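Local coordinates for protein putative integrase (Listeria innocua, PDB 5U96) that is a serine integrase, probably binding DNA and exchanging strands in site-specific recombination, represented here by its coiled-coil domain, a motif whose interactions mediate integrase directionality, at residues R16-D19 / L20-N23. Sequence-based numbering, arbitrary orientation.
Sequences RLFD and LYIN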
ATOM      1  N   ARG A  16      -4.533   0.641   9.309  1.00 33.26           N
ATOM      2  CA  ARG A  16      -3.113   0.411   9.072  1.00 33.80           C
ATOM      3  C   ARG A  16      -2.585   1.412   8.058  1.00 34.36           C
ATOM      4  O   ARG A  16      -1.552   2.046   8.265  1.00 33.33           O
ATOM      5  CB  ARG A  16      -2.880  -1.016   8.574  1.00 33.73           C
ATOM      6  CG  ARG A  16      -3.385  -2.101   9.517  1.00 33.17           C
ATOM      7  CD  ARG A  16      -2.309  -2.547  10.476  1.00 33.87           C
ATOM      8  NE  ARG A  16      -1.217  -3.221   9.784  1.00 33.44           N
ATOM      9  CZ  ARG A  16      -0.020  -3.440  10.311  1.00 32.88           C
ATOM     10  NH1 ARG A  16       0.259  -3.032  11.542  1.00 33.32           N
ATOM     11  NH2 ARG A  16       0.907  -4.060   9.603  1.00 33.43           N
ATOM     12  N   LEU A  17      -3.329   1.561   6.970  1.00 33.86           N
ATOM     13  CA  LEU A  17      -2.988   2.506   5.920  1.00 34.92           C
ATOM     14  C   LEU A  17      -2.952   3.935   6.451  1.00 34.33           C
ATOM     15  O   LEU A  17      -2.086   4.722   6.069  1.00 34.48           O
ATOM     16  CB  LEU A  17      -3.991   2.395   4.772  1.00 34.72           C
ATOM     17  CG  LEU A  17      -3.750   3.272   3.544  1.00 35.80           C
ATOM     18  CD1 LEU A  17      -2.389   2.979   2.934  1.00 36.10           C
ATOM     19  CD2 LEU A  17      -4.862   3.063   2.522  1.00 36.97           C
ATOM     20  N   PHE A  18      -3.890   4.270   7.332  1.00 34.90           N
ATOM     21  CA  PHE A  18      -3.950   5.622   7.871  1.00 34.69           C
ATOM     22  C   PHE A  18      -2.770   5.891   8.796  1.00 35.62           C
ATOM     23  O   PHE A  18      -2.314   7.027   8.917  1.00 36.25           O
ATOM     24  CB  PHE A  18      -5.258   5.871   8.618  1.00 35.13           C
ATOM     25  CG  PHE A  18      -5.524   7.326   8.881  1.00 36.14           C
ATOM     26  CD1 PHE A  18      -6.195   8.100   7.948  1.00 36.87           C
ATOM     27  CD2 PHE A  18      -5.085   7.928  10.048  1.00 36.02           C
ATOM     28  CE1 PHE A  18      -6.433   9.440   8.182  1.00 36.86           C
ATOM     29  CE2 PHE A  18      -5.320   9.268  10.285  1.00 36.46           C
ATOM     30  CZ  PHE A  18      -5.995  10.024   9.351  1.00 36.57           C
ATOM     31  N   ASP A  19      -2.274   4.841   9.442  1.00 35.18           N
ATOM     32  CA  ASP A  19      -1.149   4.971  10.361  1.00 34.79           C
ATOM     33  C   ASP A  19       0.107   5.440   9.632  1.00 35.99           C
ATOM     34  O   ASP A  19       1.048   5.929  10.255  1.00 35.68           O
ATOM     35  CB  ASP A  19      -0.873   3.642  11.065  1.00 34.62           C
ATOM     36  CG  ASP A  19      -2.109   3.059  11.719  1.00 34.34           C
ATOM     37  OD1 ASP A  19      -3.080   3.813  11.934  1.00 35.45           O
ATOM     38  OD2 ASP A  19      -2.109   1.848  12.022  1.00 34.86           O
ATOM     39  N   LEU A  20       0.118   5.283   8.312  1.00 35.81           N
ATOM     40  CA  LEU A  20       1.244   5.730   7.500  1.00 36.64           C
ATOM     41  C   LEU A  20       1.148   7.227   7.219  1.00 37.21           C
ATOM     42  O   LEU A  20       2.167   7.900   7.060  1.00 35.02           O
ATOM     43  CB  LEU A  20       1.304   4.947   6.187  1.00 35.90           C
ATOM     44  CG  LEU A  20       1.494   3.433   6.321  1.00 35.23           C
ATOM     45  CD1 LEU A  20       1.538   2.780   4.949  1.00 34.90           C
ATOM     46  CD2 LEU A  20       2.754   3.103   7.110  1.00 34.94           C
ATOM     47  N   TYR A  21      -0.075   7.744   7.158  1.00 37.09           N
ATOM     48  CA  TYR A  21      -0.284   9.180   7.001  1.00 37.40           C
ATOM     49  C   TYR A  21       0.161   9.923   8.258  1.00 37.41           C
ATOM     50  O   TYR A  21       0.830  10.953   8.175  1.00 38.23           O
ATOM     51  CB  TYR A  21      -1.753   9.501   6.710  1.00 37.30           C
ATOM     52  CG  TYR A  21      -2.260   9.059   5.352  1.00 36.97           C
ATOM     53  CD1 TYR A  21      -2.103   9.860   4.229  1.00 37.15           C
ATOM     54  CD2 TYR A  21      -2.920   7.851   5.202  1.00 36.51           C
ATOM     55  CE1 TYR A  21      -2.580   9.457   2.993  1.00 37.04           C
ATOM     56  CE2 TYR A  21      -3.399   7.440   3.976  1.00 36.56           C
ATOM     57  CZ  TYR A  21      -3.228   8.246   2.874  1.00 36.86           C
ATOM     58  OH  TYR A  21      -3.707   7.833   1.652  1.00 37.57           O
ATOM     59  N   ILE A  22      -0.209   9.394   9.422  1.00 37.37           N
ATOM     60  CA  ILE A  22       0.084  10.058  10.689  1.00 37.71           C
ATOM     61  C   ILE A  22       1.546   9.846  11.072  1.00 38.84           C
ATOM     62  O   ILE A  22       2.133  10.653  11.792  1.00 39.13           O
ATOM     63  CB  ILE A  22      -0.843   9.558  11.823  1.00 37.55           C
ATOM     64  CG1 ILE A  22      -0.458   8.151  12.288  1.00 38.04           C
ATOM     65  CG2 ILE A  22      -2.286   9.570  11.361  1.00 37.66           C
ATOM     66  CD1 ILE A  22       0.251   8.130  13.622  1.00 38.34           C
ATOM     67  N   ASN A  23       2.125   8.753  10.584  1.00 38.04           N
ATOM     68  CA  ASN A  23       3.563   8.547  10.667  1.00 38.63           C
ATOM     69  C   ASN A  23       4.275   9.685   9.942  1.00 38.67           C
ATOM     70  O   ASN A  23       5.355  10.116  10.348  1.00 39.06           O
ATOM     71  CB  ASN A  23       3.944   7.191  10.069  1.00 37.54           C
ATOM     72  CG  ASN A  23       5.429   7.069   9.783  1.00 38.47           C
ATOM     73  OD1 ASN A  23       5.940   7.654   8.828  1.00 38.14           O
ATOM     74  ND2 ASN A  23       6.125   6.287  10.597  1.00 38.48           N
TER
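Phe18 carries CG trans to its own N (chi1 -165°), while a chi1 of 74° sets Ile22 CG1 between the backbone N and the carbonyl carbon and leaves CG2 anti to that carbon, directed back toward Phe18; the two side chains meet at about a right angle. CG2 of Ile22 comes obliquely against the ring, closer than normal carbon packing, and the exact placement of these exposed side chains is doubtful. Ile22 CG1 instead packs against the backbone, 3.4 Å from Asp19 O. On the neighbouring flank the Tyr21 ring presents its edge to Phe18 CA, with Tyr21 CD2 3.6 Å away, and also touches Leu17, CE2 lying 4.2 Å from Leu17 CG. The two aromatic rings are inclined at 42° with centroids 5.8 Å apart. All this lies toward the C-terminal end of helix 7-23, which pairs with helix 28-50 as an antiparallel helical hairpin, the coiled coil of the integrase. Leu17 and Leu20 are buried: Leu17 packs on Met35 and Ile38, Leu20 on Leu31, and Tyr21 OH is tied to Asp32. Ile22 N reaches Phe18 O nearly head-on at 3.2 Å, whereas Leu20 N binds Leu17 O from well above the carbonyl plane. Tyr21 of the second subunit packs on Leu20 and makes a cation-pi contact with Arg16.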